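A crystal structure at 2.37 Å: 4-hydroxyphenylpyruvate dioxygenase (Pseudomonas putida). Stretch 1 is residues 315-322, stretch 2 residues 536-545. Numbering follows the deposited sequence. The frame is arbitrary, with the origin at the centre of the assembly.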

ATOM      1  N   ASN C 315      15.508   8.323  31.045  1.00 52.28           N
ATOM      2  CA  ASN C 315      16.529   7.525  31.718  1.00 55.50           C
ATOM      3  C   ASN C 315      17.531   6.968  30.714  1.00 58.43           C
ATOM      4  O   ASN C 315      18.746   7.019  30.938  1.00 59.60           O
ATOM      5  CB  ASN C 315      15.879   6.385  32.510  1.00 53.81           C
ATOM      6  CG  ASN C 315      15.124   6.870  33.732  1.00 54.78           C
ATOM      7  OD1 ASN C 315      15.297   8.001  34.173  1.00 55.37           O
ATOM      8  ND2 ASN C 315      14.294   6.003  34.295  1.00 58.18           N
ATOM      9  N   TRP C 316      17.032   6.421  29.603  1.00 55.46           N
ATOM     10  CA  TRP C 316      17.899   5.964  28.525  1.00 50.98           C
ATOM     11  C   TRP C 316      18.851   7.073  28.104  1.00 50.58           C
ATOM     12  O   TRP C 316      20.040   6.835  27.883  1.00 52.86           O
ATOM     13  CB  TRP C 316      17.052   5.497  27.341  1.00 52.01           C
ATOM     14  CG  TRP C 316      16.656   4.060  27.420  1.00 50.83           C
ATOM     15  CD1 TRP C 316      15.905   3.469  28.395  1.00 50.71           C
ATOM     16  CD2 TRP C 316      16.940   3.041  26.457  1.00 48.10           C
ATOM     17  NE1 TRP C 316      15.729   2.136  28.112  1.00 49.72           N
ATOM     18  CE2 TRP C 316      16.352   1.848  26.926  1.00 48.11           C
ATOM     19  CE3 TRP C 316      17.644   3.016  25.250  1.00 50.29           C
ATOM     20  CZ2 TRP C 316      16.444   0.647  26.230  1.00 50.59           C
ATOM     21  CZ3 TRP C 316      17.736   1.821  24.560  1.00 53.98           C
ATOM     22  CH2 TRP C 316      17.137   0.653  25.050  1.00 54.17           C
ATOM     23  N   LEU C 317      18.340   8.297  27.995  1.00 49.34           N
ATOM     24  CA  LEU C 317      19.174   9.386  27.528  1.00 52.38           C
ATOM     25  C   LEU C 317      20.189   9.864  28.572  1.00 54.60           C
ATOM     26  O   LEU C 317      21.326  10.191  28.219  1.00 53.92           O
ATOM     27  CB  LEU C 317      18.293  10.533  27.024  1.00 50.02           C
ATOM     28  CG  LEU C 317      17.394  10.186  25.824  1.00 50.85           C
ATOM     29  CD1 LEU C 317      16.278  11.217  25.617  1.00 47.70           C
ATOM     30  CD2 LEU C 317      18.180   9.986  24.530  1.00 49.96           C
ATOM     31  N   LYS C 318      19.859   9.936  29.847  1.00 54.22           N
ATOM     32  CA  LYS C 318      20.973  10.179  30.799  1.00 54.13           C
ATOM     33  C   LYS C 318      21.988   9.022  30.848  1.00 53.64           C
ATOM     34  O   LYS C 318      23.196   9.282  30.914  1.00 53.62           O
ATOM     35  CB  LYS C 318      20.433  10.690  32.137  1.00 55.27           C
ATOM     36  CG  LYS C 318      19.098  10.150  32.514  1.00 60.36           C
ATOM     37  CD  LYS C 318      18.314  10.943  33.573  1.00 65.66           C
ATOM     38  CE  LYS C 318      16.971  10.417  33.920  1.00 68.30           C
ATOM     39  NZ  LYS C 318      17.021   9.482  34.999  1.00 70.09           N
ATOM     40  N   ARG C 319      21.544   7.755  30.790  1.00 50.21           N
ATOM     41  CA  ARG C 319      22.562   6.711  30.717  1.00 52.10           C
ATOM     42  C   ARG C 319      23.434   6.854  29.464  1.00 53.59           C
ATOM     43  O   ARG C 319      24.622   6.499  29.490  1.00 55.86           O
ATOM     44  CB  ARG C 319      21.937   5.337  30.787  1.00 48.41           C
ATOM     45  CG  ARG C 319      21.092   5.160  32.018  1.00 48.52           C
ATOM     46  CD  ARG C 319      20.440   3.803  32.066  1.00 53.25           C
ATOM     47  NE  ARG C 319      19.812   3.541  33.357  1.00 59.97           N
ATOM     48  CZ  ARG C 319      18.498   3.523  33.556  1.00 61.21           C
ATOM     49  NH1 ARG C 319      17.669   3.741  32.543  1.00 60.55           N
ATOM     50  NH2 ARG C 319      18.011   3.269  34.763  1.00 61.76           N
ATOM     51  N   LEU C 320      22.875   7.371  28.365  1.00 50.82           N
ATOM     52  CA  LEU C 320      23.658   7.666  27.169  1.00 50.65           C
ATOM     53  C   LEU C 320      24.428   8.980  27.261  1.00 48.99           C
ATOM     54  O   LEU C 320      25.061   9.382  26.277  1.00 50.53           O
ATOM     55  CB  LEU C 320      22.750   7.686  25.934  1.00 48.67           C
ATOM     56  CG  LEU C 320      22.386   6.306  25.389  1.00 49.84           C
ATOM     57  CD1 LEU C 320      21.151   6.387  24.493  1.00 47.59           C
ATOM     58  CD2 LEU C 320      23.577   5.714  24.619  1.00 46.55           C
ATOM     59  N   GLY C 321      24.398   9.652  28.408  1.00 50.99           N
ATOM     60  CA  GLY C 321      25.221  10.817  28.642  1.00 51.38           C
ATOM     61  C   GLY C 321      24.525  12.155  28.554  1.00 52.53           C
ATOM     62  O   GLY C 321      25.199  13.185  28.654  1.00 55.54           O
ATOM     63  N   PHE C 322      23.209  12.179  28.366  1.00 50.97           N
ATOM     64  CA  PHE C 322      22.493  13.438  28.235  1.00 49.06           C
ATOM     65  C   PHE C 322      22.213  14.034  29.609  1.00 50.40           C
ATOM     66  O   PHE C 322      21.959  13.312  30.577  1.00 52.96           O
ATOM     67  CB  PHE C 322      21.184  13.241  27.469  1.00 48.27           C
ATOM     68  CG  PHE C 322      21.373  12.998  25.999  1.00 48.92           C
ATOM     69  CD1 PHE C 322      21.626  11.723  25.521  1.00 49.49           C
ATOM     70  CD2 PHE C 322      21.303  14.045  25.093  1.00 47.18           C
ATOM     71  CE1 PHE C 322      21.805  11.498  24.170  1.00 52.06           C
ATOM     72  CE2 PHE C 322      21.481  13.824  23.742  1.00 46.61           C
ATOM     73  CZ  PHE C 322      21.732  12.549  23.279  1.00 47.50           C
ATOM     74  N   ALA C 536      32.544   2.341  27.300  1.00 51.31           N
ATOM     75  CA  ALA C 536      32.788   2.057  28.710  1.00 53.03           C
ATOM     76  C   ALA C 536      31.823   2.829  29.602  1.00 51.24           C
ATOM     77  O   ALA C 536      31.194   2.256  30.499  1.00 49.80           O
ATOM     78  CB  ALA C 536      34.239   2.388  29.067  1.00 50.20           C
ATOM     79  N   ARG C 537      31.690   4.134  29.364  1.00 51.71           N
ATOM     80  CA  ARG C 537      30.779   4.941  30.168  1.00 51.45           C
ATOM     81  C   ARG C 537      29.331   4.499  29.973  1.00 53.28           C
ATOM     82  O   ARG C 537      28.565   4.416  30.939  1.00 54.19           O
ATOM     83  CB  ARG C 537      30.955   6.420  29.824  1.00 49.47           C
ATOM     84  CG  ARG C 537      30.297   7.375  30.805  1.00 51.90           C
ATOM     85  CD  ARG C 537      29.711   8.561  30.066  1.00 50.58           C
ATOM     86  NE  ARG C 537      28.750   8.094  29.078  1.00 52.40           N
ATOM     87  CZ  ARG C 537      27.481   7.814  29.346  1.00 50.86           C
ATOM     88  NH1 ARG C 537      27.009   7.961  30.575  1.00 50.99           N
ATOM     89  NH2 ARG C 537      26.687   7.376  28.382  1.00 53.43           N
ATOM     90  N   ALA C 538      28.937   4.209  28.728  1.00 52.13           N
ATOM     91  CA  ALA C 538      27.552   3.830  28.462  1.00 52.50           C
ATOM     92  C   ALA C 538      27.223   2.458  29.042  1.00 54.40           C
ATOM     93  O   ALA C 538      26.154   2.269  29.634  1.00 55.41           O
ATOM     94  CB  ALA C 538      27.278   3.855  26.959  1.00 51.39           C
ATOM     95  N   LYS C 539      28.131   1.489  28.885  1.00 55.54           N
ATOM     96  CA  LYS C 539      27.884   0.147  29.406  1.00 51.97           C
ATOM     97  C   LYS C 539      27.741   0.157  30.920  1.00 51.99           C
ATOM     98  O   LYS C 539      26.896  -0.551  31.480  1.00 55.96           O
ATOM     99  CB  LYS C 539      29.028  -0.783  29.007  1.00 51.73           C
ATOM    100  CG  LYS C 539      29.022  -2.125  29.719  1.00 51.28           C
ATOM    101  CD  LYS C 539      29.979  -3.107  29.066  1.00 53.21           C
ATOM    102  CE  LYS C 539      30.203  -4.321  29.952  1.00 53.36           C
ATOM    103  NZ  LYS C 539      31.418  -5.082  29.551  1.00 55.28           N
ATOM    104  N   LEU C 540      28.548   0.970  31.595  1.00 54.97           N
ATOM    105  CA  LEU C 540      28.532   1.015  33.050  1.00 54.94           C
ATOM    106  C   LEU C 540      27.334   1.788  33.585  1.00 52.46           C
ATOM    107  O   LEU C 540      26.862   1.503  34.692  1.00 53.81           O
ATOM    108  CB  LEU C 540      29.841   1.624  33.541  1.00 53.94           C
ATOM    109  CG  LEU C 540      31.014   0.654  33.390  1.00 52.61           C
ATOM    110  CD1 LEU C 540      32.316   1.396  33.546  1.00 48.54           C
ATOM    111  CD2 LEU C 540      30.927  -0.503  34.373  1.00 56.40           C
ATOM    112  N   ALA C 541      26.832   2.760  32.824  1.00 53.59           N
ATOM    113  CA  ALA C 541      25.649   3.514  33.220  1.00 52.01           C
ATOM    114  C   ALA C 541      24.356   2.740  33.008  1.00 53.28           C
ATOM    115  O   ALA C 541      23.296   3.208  33.437  1.00 55.32           O
ATOM    116  CB  ALA C 541      25.587   4.838  32.456  1.00 51.56           C
ATOM    117  N   GLY C 542      24.415   1.576  32.367  1.00 50.97           N
ATOM    118  CA  GLY C 542      23.252   0.743  32.161  1.00 48.56           C
ATOM    119  C   GLY C 542      22.650   0.761  30.771  1.00 53.79           C
ATOM    120  O   GLY C 542      21.547   0.233  30.595  1.00 55.93           O
ATOM    121  N   VAL C 543      23.320   1.353  29.791  1.00 52.30           N
ATOM    122  CA  VAL C 543      22.814   1.315  28.411  1.00 49.18           C
ATOM    123  C   VAL C 543      22.882  -0.119  27.894  1.00 52.13           C
ATOM    124  O   VAL C 543      23.956  -0.746  27.954  1.00 54.61           O
ATOM    125  CB  VAL C 543      23.623   2.256  27.521  1.00 51.51           C
ATOM    126  CG1 VAL C 543      23.207   2.088  26.066  1.00 52.69           C
ATOM    127  CG2 VAL C 543      23.439   3.701  27.965  1.00 51.33           C
ATOM    128  N   PRO C 544      21.775  -0.682  27.376  1.00 53.81           N
ATOM    129  CA  PRO C 544      21.777  -2.088  26.919  1.00 51.02           C
ATOM    130  C   PRO C 544      22.390  -2.261  25.534  1.00 52.89           C
ATOM    131  O   PRO C 544      21.722  -2.575  24.538  1.00 56.56           O
ATOM    132  CB  PRO C 544      20.288  -2.443  26.955  1.00 48.87           C
ATOM    133  CG  PRO C 544      19.607  -1.163  26.657  1.00 53.23           C
ATOM    134  CD  PRO C 544      20.436  -0.073  27.282  1.00 53.72           C
ATOM    135  N   LEU C 545      23.702  -2.053  25.457  1.00 53.72           N
ATOM    136  CA  LEU C 545      24.426  -2.265  24.213  1.00 52.31           C
ATOM    137  C   LEU C 545      24.496  -3.758  23.886  1.00 53.82           C
ATOM    138  O   LEU C 545      24.484  -4.615  24.776  1.00 55.38           O
ATOM    139  CB  LEU C 545      25.827  -1.663  24.312  1.00 51.70           C
ATOM    140  CG  LEU C 545      25.867  -0.186  24.693  1.00 52.12           C
ATOM    141  CD1 LEU C 545      27.245   0.158  25.239  1.00 52.90           C
ATOM    142  CD2 LEU C 545      25.523   0.705  23.505  1.00 50.71           C
TER

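The contact between the two stretches is anchored by Arg537, whose guanidinium reaches the carbonyl oxygen of Arg319 in the last turn of the first helix. Arg537 NH2 donates a short hydrogen bond to Arg319 O (2.5 Å, N-H...O angle 151°), and Arg537 NH1 adds a weak one to the same oxygen (3.0 Å, 127°). The acceptor lies near the guanidinium plane, so both terminal nitrogens can converge on it. The CA-to-CB bond of Arg537 points sideways; the chain, with chi1 t and chi3 p, brings its end to the first stretch. Arg319 O is free to accept because the helix is ending: the Schellman motif sends the amides of Gly321 and Phe322 back to Lys318 O (2.8 Å from Gly321 N) and Leu317 O (2.7 Å from Phe322 N).

Gly321 turns the chain out of the helix with a phi of 103°. A CB at these backbone angles would be jammed against the carbonyl oxygen of Leu320, which by itself calls for glycine. Its CA lies over one face of the Arg537 guanidinium, and an ideal CB would stand 3.5 Å from Arg537 NH2.

The second helix ends in the same way at Gly542, also at a phi of 103°, with Val543 N bonded back to Ala538 O at 3.0 Å. Here the side chain of Arg319 lies against the helix end, Arg319 CD approaching Ala541 O to 3.2 Å, a contact that is not a hydrogen bond. The small side chain of Ala541 points toward the first stretch and permits close packing, with Arg319 CB and Ala541 CB 4.0 Å apart. At Gly542 an ideal CB would come within a tight 3.3 Å of Arg319 CD.

Beyond the helix end, buried Val543 supplies the apolar filling. Its CG2 lies 3.4 Å from Arg319 O, 3.6 Å from Arg319 CB and 3.8 Å from Leu320 CG, so one methyl packs against both backbone and side chains of the first stretch. Leu320 starts away from the second stretch, but the end of its side chain comes nearer to meet this methyl.

Pro544 completes the packing against Trp316. Pro544 CD sits over the six-membered ring, 4.2 Å from its centroid and 15° off the normal, in a CH-pi contact, while Pro544 CG approaches Trp316 CH2 to 3.5 Å. The flat indole offers its face to the CD and CG end of the proline ring, which suits the compact pyrrolidine to this place. Altogether the two stretches bury 397 Å², counting both sides.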